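Local atomic coordinates of Phenylalanine/tyrosine ammonia-lyase (Rhodosporidium toruloides, PDB entry 1Y2M), a protein that catalyses the non-oxidative deamination of L-phenylalanine and L-tyrosine to trans-cinnamate and p-coumarate, releasing ammonium, the committing step of phenylpropanoid metabolism. Residues B[302-308]-B[339-344]; B[361-365]-B[438-442]; B[294-298]-B[331-336]. All coordinates share one frame. Numbering follows the deposited sequence.

From the N terminus, helix 273-303 comes first and supplies 294-298 to contact 3 and its last residues to contact 1. The chain leaves this helix, runs through helix 323-336 and returns, so 331-336 packs against 294-298 and, a few residues on, 339-344 meets 302-308; the two contacts cross along the sequence, share helix 273-303 and touch through L336 of contact 3, which packs on E302, A308 and A342 of contact 1. Contact 2 follows in series: 361-365 opens a longer excursion that closes on the end of helix 416-443. It joins both others, through H307 N to D361 OD2 (2.8 Å) in contact 1 and Q439 NE2 to T297 OG1 (2.9 Å) in contact 3.

Contact 1: B[302-308]-B[339-344]; sequences EAMVGHA and SRFAVH
Three hydrogen bonds join the end of helix 273-303 and the residues that follow it to the loop before helix 345-348. S339 OG donates to E302 OE2 (2.5 Å), while two backbone bonds, V343 N to G306 O (2.8 Å) and A308 N to V343 O (2.8 Å), form a single beta bridge centred on H307 and V343, whose CA atoms lie 4.9 Å apart. S339 (chi1 t) also accepts at OG from F341 N and A342 N, both at 3.1 Å, giving an ST turn and ST motif; H344 NE2 closes the same loop on S339 O at 2.8 Å. The helix ends in a Schellman motif, with V305 at positive phi (42/48), and G306 (-90/-169) and H307 (-98/119) then run extended. Around the bridge, V305 CG1 packs 4.1 Å from V343 CG2 and A308 CB 4.3 Å from A342 CB; F341 CB sits 3.3 Å from the carbonyl E302 O. The F341 ring leads away to meet F542 and Y657. H307 N bonds D361 OD2, and the H307 side chain lies about 3 Å from that of Q360, which by similarity binds cinnamate. The buried E302 carboxylate, bonded also to S659 N at OE2 and T662 OG1 at OE1, thus meets neutral partners, and backbone pairing joins the chain leaving the helix to 339-344.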
loop_
_atom_site.group_PDB
_atom_site.type_symbol
_atom_site.label_atom_id
_atom_site.label_comp_id
_atom_site.label_asym_id
_atom_site.label_seq_id
_atom_site.Cartn_x
_atom_site.Cartn_y
_atom_site.Cartn_z
ATOM N N GLU B 302 -4.312 21.235 27.971
ATOM C CA GLU B 302 -4.032 21.661 29.351
ATOM C C GLU B 302 -2.521 21.658 29.661
ATOM O O GLU B 302 -1.962 22.645 30.107
ATOM C CB GLU B 302 -4.801 20.786 30.348
ATOM C CG GLU B 302 -6.297 20.976 30.262
ATOM C CD GLU B 302 -7.007 20.241 31.404
ATOM O OE1 GLU B 302 -7.042 19.003 31.321
ATOM O OE2 GLU B 302 -7.492 20.877 32.396
ATOM N N ALA B 303 -1.825 20.566 29.339
ATOM C CA ALA B 303 -0.390 20.480 29.613
ATOM C C ALA B 303 0.386 21.559 28.844
ATOM O O ALA B 303 1.372 22.053 29.319
ATOM C CB ALA B 303 0.150 19.133 29.233
HETATM N N MSE B 304 -0.100 21.926 27.660
HETATM C CA MSE B 304 0.581 22.912 26.795
HETATM C C MSE B 304 0.146 24.335 27.090
HETATM O O MSE B 304 0.579 25.241 26.427
HETATM C CB MSE B 304 0.287 22.584 25.343
HETATM C CG MSE B 304 0.858 21.263 24.883
HETATM SE SE MSE B 304 2.798 21.555 24.486
HETATM C CE MSE B 304 2.682 22.634 22.803
ATOM N N VAL B 305 -0.683 24.517 28.117
ATOM C CA VAL B 305 -1.343 25.800 28.411
ATOM C C VAL B 305 -1.832 26.432 27.098
ATOM O O VAL B 305 -1.630 27.626 26.806
ATOM C CB VAL B 305 -0.483 26.731 29.294
ATOM C CG1 VAL B 305 -1.214 27.993 29.640
ATOM C CG2 VAL B 305 -0.248 26.041 30.616
ATOM N N GLY B 306 -2.499 25.602 26.308
ATOM C CA GLY B 306 -2.981 26.002 25.014
ATOM C C GLY B 306 -4.370 26.581 25.036
ATOM O O GLY B 306 -4.926 26.849 26.100
ATOM N N HIS B 307 -4.919 26.753 23.837
ATOM C CA HIS B 307 -6.161 27.516 23.692
ATOM C C HIS B 307 -7.397 26.631 23.613
ATOM O O HIS B 307 -7.611 25.871 22.652
ATOM C CB HIS B 307 -6.097 28.360 22.437
ATOM C CG HIS B 307 -5.077 29.444 22.503
ATOM N ND1 HIS B 307 -3.815 29.321 21.966
ATOM C CD2 HIS B 307 -5.156 30.698 23.006
ATOM C CE1 HIS B 307 -3.148 30.446 22.163
ATOM N NE2 HIS B 307 -3.938 31.297 22.799
ATOM N N ALA B 308 -8.291 26.809 24.569
ATOM C CA ALA B 308 -9.582 26.130 24.487
ATOM C C ALA B 308 -10.423 26.747 23.348
ATOM O O ALA B 308 -11.415 26.151 22.911
ATOM C CB ALA B 308 -10.279 26.237 25.788
ATOM N N SER B 339 -11.104 24.149 33.225
ATOM C CA SER B 339 -9.645 24.036 33.288
ATOM C C SER B 339 -9.011 25.369 33.686
ATOM O O SER B 339 -9.401 26.411 33.202
ATOM C CB SER B 339 -9.047 23.597 31.946
ATOM O OG SER B 339 -7.633 23.396 32.075
ATOM N N ARG B 340 -8.039 25.325 34.590
ATOM C CA ARG B 340 -7.221 26.489 34.881
ATOM C C ARG B 340 -5.862 26.359 34.227
ATOM O O ARG B 340 -5.017 27.217 34.413
ATOM C CB ARG B 340 -7.085 26.680 36.399
ATOM C CG ARG B 340 -8.411 27.011 37.083
ATOM C CD ARG B 340 -8.301 27.082 38.605
ATOM N NE ARG B 340 -7.310 28.064 39.040
ATOM C CZ ARG B 340 -6.575 27.988 40.153
ATOM N NH1 ARG B 340 -6.689 26.962 41.014
ATOM N NH2 ARG B 340 -5.706 28.959 40.402
ATOM N N PHE B 341 -5.665 25.336 33.406
ATOM C CA PHE B 341 -4.450 25.202 32.586
ATOM C C PHE B 341 -4.698 25.780 31.158
ATOM O O PHE B 341 -3.948 26.610 30.650
ATOM C CB PHE B 341 -4.056 23.747 32.397
ATOM C CG PHE B 341 -3.389 23.066 33.584
ATOM C CD1 PHE B 341 -2.213 23.554 34.155
ATOM C CD2 PHE B 341 -3.899 21.868 34.062
ATOM C CE1 PHE B 341 -1.575 22.879 35.174
ATOM C CE2 PHE B 341 -3.257 21.195 35.119
ATOM C CZ PHE B 341 -2.092 21.691 35.644
ATOM N N ALA B 342 -5.767 25.324 30.531
ATOM C CA ALA B 342 -6.135 25.823 29.194
ATOM C C ALA B 342 -6.596 27.265 29.308
ATOM O O ALA B 342 -7.245 27.647 30.303
ATOM C CB ALA B 342 -7.236 24.995 28.591
ATOM N N VAL B 343 -6.278 28.055 28.282
ATOM C CA VAL B 343 -6.711 29.450 28.148
ATOM C C VAL B 343 -8.089 29.526 27.477
ATOM O O VAL B 343 -8.306 28.930 26.420
ATOM C CB VAL B 343 -5.671 30.236 27.351
ATOM C CG1 VAL B 343 -6.084 31.692 27.170
ATOM C CG2 VAL B 343 -4.311 30.131 28.060
ATOM N N HIS B 344 -9.017 30.256 28.108
ATOM C CA HIS B 344 -10.413 30.309 27.654
ATOM C C HIS B 344 -10.735 31.539 26.803
ATOM O O HIS B 344 -10.302 32.622 27.141
ATOM C CB HIS B 344 -11.329 30.219 28.873
ATOM C CG HIS B 344 -11.213 28.901 29.567
ATOM N ND1 HIS B 344 -11.844 27.770 29.096
ATOM C CD2 HIS B 344 -10.462 28.506 30.621
ATOM C CE1 HIS B 344 -11.512 26.741 29.859
ATOM N NE2 HIS B 344 -10.686 27.168 30.800
#

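Contact 2: B[361-365]-B[438-442]; sequences DRYPL and TQLTE
Residues 438-442 are one helical turn, and the side carrying T438, Q439 and E442 faces the start of helix 363-366, where R362 is the N-cap. T438 (chi1 p) brings OG1 to 3.1 Å from P364 CG, although that hydroxyl bonds back to L435 O. Q439 is nearest in register, its CA 5.3 Å from that of P364; with chi1 m and chi2 t its NE2 donates to P364 O (3.0 Å, 174°) and also bonds T297 OG1. Its CG packs 3.6 Å from P364 CB and 4.0 Å from L365 CD2. E442, fully extended (chi1 and chi2 t), accepts at OE2 from R362 NH1 (2.8 Å), a salt bridge met at the guanidinium edge; R362 NH1 also donates to M448 O. Water 1 links R362 N (2.8 Å) to E442 OE2 (2.6 Å), and water 2 links L365 N (3.1 Å) to E442 OE1 (2.7 Å). P364 packs on A501 of a second subunit, and the L365 side chain lies about 5 Å from that of R366, which by similarity binds cinnamate. One carboxylate therefore answers both the arginine charge and, through water, two backbone amides at the start of the short helix.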
loop_
_atom_site.group_PDB
_atom_site.type_symbol
_atom_site.label_atom_id
_atom_site.label_comp_id
_atom_site.label_asym_id
_atom_site.label_seq_id
_atom_site.Cartn_x
_atom_site.Cartn_y
_atom_site.Cartn_z
ATOM N N ASP B 361 -1.937 27.983 18.693
ATOM C CA ASP B 361 -1.599 26.559 18.821
ATOM C C ASP B 361 -1.281 25.989 17.469
ATOM O O ASP B 361 -1.820 26.411 16.476
ATOM C CB ASP B 361 -2.751 25.778 19.471
ATOM C CG ASP B 361 -2.897 26.056 20.951
ATOM O OD1 ASP B 361 -2.010 26.734 21.544
ATOM O OD2 ASP B 361 -3.895 25.587 21.516
ATOM N N ARG B 362 -0.452 24.956 17.431
ATOM C CA ARG B 362 -0.162 24.325 16.181
ATOM C C ARG B 362 -1.292 23.360 15.788
ATOM O O ARG B 362 -2.247 23.160 16.530
ATOM C CB ARG B 362 1.189 23.613 16.284
ATOM C CG ARG B 362 2.342 24.603 16.542
ATOM C CD ARG B 362 3.612 23.812 16.726
ATOM N NE ARG B 362 4.756 24.665 17.037
ATOM C CZ ARG B 362 5.147 24.967 18.272
ATOM N NH1 ARG B 362 4.484 24.521 19.332
ATOM N NH2 ARG B 362 6.216 25.739 18.441
ATOM N N TYR B 363 -1.144 22.739 14.635
ATOM C CA TYR B 363 -2.288 22.049 14.055
ATOM C C TYR B 363 -2.726 20.813 14.820
ATOM O O TYR B 363 -3.957 20.471 14.784
ATOM C CB TYR B 363 -2.032 21.697 12.586
ATOM C CG TYR B 363 -2.082 22.828 11.588
ATOM C CD1 TYR B 363 -2.076 24.171 11.952
ATOM C CD2 TYR B 363 -1.994 22.509 10.223
ATOM C CE1 TYR B 363 -2.070 25.196 10.947
ATOM C CE2 TYR B 363 -1.960 23.462 9.293
ATOM C CZ TYR B 363 -2.020 24.783 9.625
ATOM O OH TYR B 363 -1.957 25.673 8.557
ATOM N N PRO B 364 -1.785 20.067 15.466
ATOM C CA PRO B 364 -2.256 18.895 16.210
ATOM C C PRO B 364 -3.369 19.163 17.240
ATOM O O PRO B 364 -4.231 18.336 17.466
ATOM C CB PRO B 364 -0.965 18.343 16.839
ATOM C CG PRO B 364 0.068 18.710 15.738
ATOM C CD PRO B 364 -0.302 20.135 15.437
ATOM N N LEU B 365 -3.352 20.349 17.824
ATOM C CA LEU B 365 -4.394 20.775 18.746
ATOM C C LEU B 365 -5.484 21.587 18.025
ATOM O O LEU B 365 -6.677 21.290 18.146
ATOM C CB LEU B 365 -3.747 21.624 19.845
ATOM C CG LEU B 365 -2.815 20.828 20.766
ATOM C CD1 LEU B 365 -2.228 21.763 21.860
ATOM C CD2 LEU B 365 -3.485 19.557 21.394
ATOM N N THR B 438 1.528 13.335 16.816
ATOM C CA THR B 438 1.997 14.711 16.574
ATOM C C THR B 438 1.765 15.602 17.772
ATOM O O THR B 438 2.613 16.475 18.108
ATOM C CB THR B 438 1.390 15.419 15.335
ATOM O OG1 THR B 438 -0.037 15.588 15.457
ATOM C CG2 THR B 438 1.689 14.618 14.084
ATOM N N GLN B 439 0.669 15.359 18.480
ATOM C CA GLN B 439 0.440 16.102 19.780
ATOM C C GLN B 439 1.518 15.766 20.803
ATOM O O GLN B 439 2.073 16.670 21.464
ATOM C CB GLN B 439 -0.928 15.759 20.389
ATOM C CG GLN B 439 -2.102 16.227 19.584
ATOM C CD GLN B 439 -3.413 15.677 20.081
ATOM O OE1 GLN B 439 -3.421 14.812 20.973
ATOM N NE2 GLN B 439 -4.539 16.149 19.503
ATOM N N LEU B 440 1.767 14.478 20.978
ATOM C CA LEU B 440 2.697 13.997 21.985
ATOM C C LEU B 440 4.112 14.469 21.631
ATOM O O LEU B 440 4.804 14.985 22.477
ATOM C CB LEU B 440 2.665 12.484 22.032
ATOM C CG LEU B 440 3.733 11.837 22.935
ATOM C CD1 LEU B 440 3.556 12.287 24.352
ATOM C CD2 LEU B 440 3.600 10.319 22.914
ATOM N N THR B 441 4.533 14.352 20.368
ATOM C CA THR B 441 5.935 14.634 20.049
ATOM C C THR B 441 6.224 16.141 20.148
ATOM O O THR B 441 7.334 16.561 20.479
ATOM C CB THR B 441 6.342 13.962 18.746
ATOM O OG1 THR B 441 7.795 13.860 18.710
ATOM C CG2 THR B 441 5.807 14.699 17.561
ATOM N N GLU B 442 5.213 16.974 19.936
ATOM C CA GLU B 442 5.333 18.405 20.165
ATOM C C GLU B 442 5.548 18.676 21.646
ATOM O O GLU B 442 6.423 19.449 22.037
ATOM C CB GLU B 442 4.085 19.113 19.646
ATOM C CG GLU B 442 4.095 20.630 19.824
ATOM C CD GLU B 442 2.837 21.300 19.300
ATOM O OE1 GLU B 442 2.032 20.659 18.553
ATOM O OE2 GLU B 442 2.644 22.491 19.669
HETATM O O HOH W 1 0.448 23.849 19.803
HETATM O O HOH W 2 -0.549 21.432 18.477
#

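Contact 3: B[294-298]-B[331-336]; sequences QSLTA and NIRKLL
Two helices of the largely helical PAL/histidase fold pack here: 294-298, within helix 273-303, and 331-336, the last turns of helix 323-336. Their segment axes approach to 9.1 Å and cross at -47°, and A298 and I332 are closest in register, with CA atoms 5.7 Å apart. A298 points toward the partner, and its small side chain lets three larger ones gather round it: CB lies 3.8 Å from L335 CB, 4.0 Å from L336 CD2 and 4.3 Å from I332 CG2. These three hydrophobic residues all have chi1 m and chi2 t. I332 directs CD1 to T297 CG2 (3.8 Å) and CG1 to Q294 O (3.8 Å). L335 reaches the other flank, its CD1 3.7 Å from S295 CA, while L336 lays CD2 3.4 Å from A298 O. T297 (chi1 m) turns OG1 back to S293 O in its own helix and also bonds Q439. L296, pointing away from the partner, packs into helix 506-560; M714 of helix 708-714 covers the S295-L335 edge of the interface, so the pair lies within the buried helical body. At its N-terminal end the apolar interface gives way to one polar link: Q294 (chi1 m, chi2 t) and N331 (chi1 m) meet where N331 ND2 donates to Q294 OE1 at 2.8 Å.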
loop_
_atom_site.group_PDB
_atom_site.type_symbol
_atom_site.label_atom_id
_atom_site.label_comp_id
_atom_site.label_asym_id
_atom_site.label_seq_id
_atom_site.Cartn_x
_atom_site.Cartn_y
_atom_site.Cartn_z
ATOM N N GLN B 294 -9.779 11.990 21.866
ATOM C CA GLN B 294 -10.385 13.295 22.168
ATOM C C GLN B 294 -10.010 13.756 23.585
ATOM O O GLN B 294 -9.668 14.918 23.835
ATOM C CB GLN B 294 -11.886 13.211 22.018
ATOM C CG GLN B 294 -12.222 13.107 20.549
ATOM C CD GLN B 294 -13.703 12.955 20.264
ATOM O OE1 GLN B 294 -14.497 13.745 20.761
ATOM N NE2 GLN B 294 -14.069 11.976 19.472
ATOM N N SER B 295 -10.085 12.821 24.511
ATOM C CA SER B 295 -9.689 13.082 25.884
ATOM C C SER B 295 -8.220 13.502 26.003
ATOM O O SER B 295 -7.864 14.449 26.704
ATOM C CB SER B 295 -10.011 11.876 26.789
ATOM O OG SER B 295 -11.429 11.636 26.829
ATOM N N LEU B 296 -7.351 12.804 25.281
ATOM C CA LEU B 296 -5.941 13.115 25.251
ATOM C C LEU B 296 -5.673 14.451 24.586
ATOM O O LEU B 296 -4.807 15.188 25.036
ATOM C CB LEU B 296 -5.199 12.011 24.506
ATOM C CG LEU B 296 -5.033 10.735 25.305
ATOM C CD1 LEU B 296 -4.527 9.644 24.431
ATOM C CD2 LEU B 296 -4.049 10.970 26.417
ATOM N N THR B 297 -6.436 14.796 23.563
ATOM C CA THR B 297 -6.383 16.121 22.967
ATOM C C THR B 297 -6.624 17.219 24.033
ATOM O O THR B 297 -5.847 18.171 24.150
ATOM C CB THR B 297 -7.387 16.269 21.786
ATOM O OG1 THR B 297 -7.040 15.356 20.745
ATOM C CG2 THR B 297 -7.306 17.682 21.218
ATOM N N ALA B 298 -7.693 17.050 24.800
ATOM C CA ALA B 298 -8.063 18.014 25.856
ATOM C C ALA B 298 -6.907 18.095 26.880
ATOM O O ALA B 298 -6.433 19.204 27.246
ATOM C CB ALA B 298 -9.341 17.615 26.522
ATOM N N ASN B 331 -17.212 17.744 22.335
ATOM C CA ASN B 331 -16.638 16.849 23.363
ATOM C C ASN B 331 -15.419 17.489 23.998
ATOM O O ASN B 331 -15.327 17.564 25.216
ATOM C CB ASN B 331 -16.234 15.498 22.766
ATOM C CG ASN B 331 -17.420 14.614 22.392
ATOM O OD1 ASN B 331 -18.519 14.788 22.905
ATOM N ND2 ASN B 331 -17.148 13.581 21.534
ATOM N N ILE B 332 -14.517 18.015 23.177
ATOM C CA ILE B 332 -13.298 18.612 23.707
ATOM C C ILE B 332 -13.630 19.918 24.456
ATOM O O ILE B 332 -13.070 20.193 25.524
ATOM C CB ILE B 332 -12.236 18.817 22.614
ATOM C CG1 ILE B 332 -11.841 17.462 22.021
ATOM C CG2 ILE B 332 -11.038 19.560 23.144
ATOM C CD1 ILE B 332 -11.068 17.615 20.745
ATOM N N ARG B 333 -14.551 20.722 23.931
ATOM C CA ARG B 333 -15.014 21.898 24.633
ATOM C C ARG B 333 -15.534 21.544 26.055
ATOM O O ARG B 333 -15.164 22.185 27.036
ATOM C CB ARG B 333 -16.135 22.586 23.798
ATOM C CG ARG B 333 -16.662 23.897 24.408
ATOM C CD ARG B 333 -17.521 24.698 23.440
ATOM N NE ARG B 333 -18.768 23.999 23.057
ATOM C CZ ARG B 333 -19.016 23.437 21.862
ATOM N NH1 ARG B 333 -18.098 23.407 20.865
ATOM N NH2 ARG B 333 -20.195 22.867 21.649
ATOM N N LYS B 334 -16.352 20.508 26.122
ATOM C CA LYS B 334 -16.922 20.030 27.391
ATOM C C LYS B 334 -15.812 19.657 28.362
ATOM O O LYS B 334 -15.810 20.087 29.512
ATOM C CB LYS B 334 -17.852 18.851 27.141
ATOM C CG LYS B 334 -18.320 18.193 28.443
ATOM C CD LYS B 334 -19.814 17.933 28.497
ATOM C CE LYS B 334 -20.283 16.958 27.489
ATOM N NZ LYS B 334 -21.719 16.602 27.755
ATOM N N LEU B 335 -14.841 18.898 27.874
ATOM C CA LEU B 335 -13.732 18.460 28.717
ATOM C C LEU B 335 -12.902 19.620 29.232
ATOM O O LEU B 335 -12.385 19.514 30.338
ATOM C CB LEU B 335 -12.835 17.494 27.971
ATOM C CG LEU B 335 -13.466 16.153 27.565
ATOM C CD1 LEU B 335 -12.480 15.402 26.751
ATOM C CD2 LEU B 335 -13.895 15.332 28.805
ATOM N N LEU B 336 -12.714 20.685 28.434
ATOM C CA LEU B 336 -11.878 21.819 28.857
ATOM C C LEU B 336 -12.566 22.839 29.762
ATOM O O LEU B 336 -11.889 23.687 30.362
ATOM C CB LEU B 336 -11.255 22.549 27.638
ATOM C CG LEU B 336 -10.253 21.658 26.872
ATOM C CD1 LEU B 336 -9.831 22.297 25.549
ATOM C CD2 LEU B 336 -9.054 21.357 27.769
#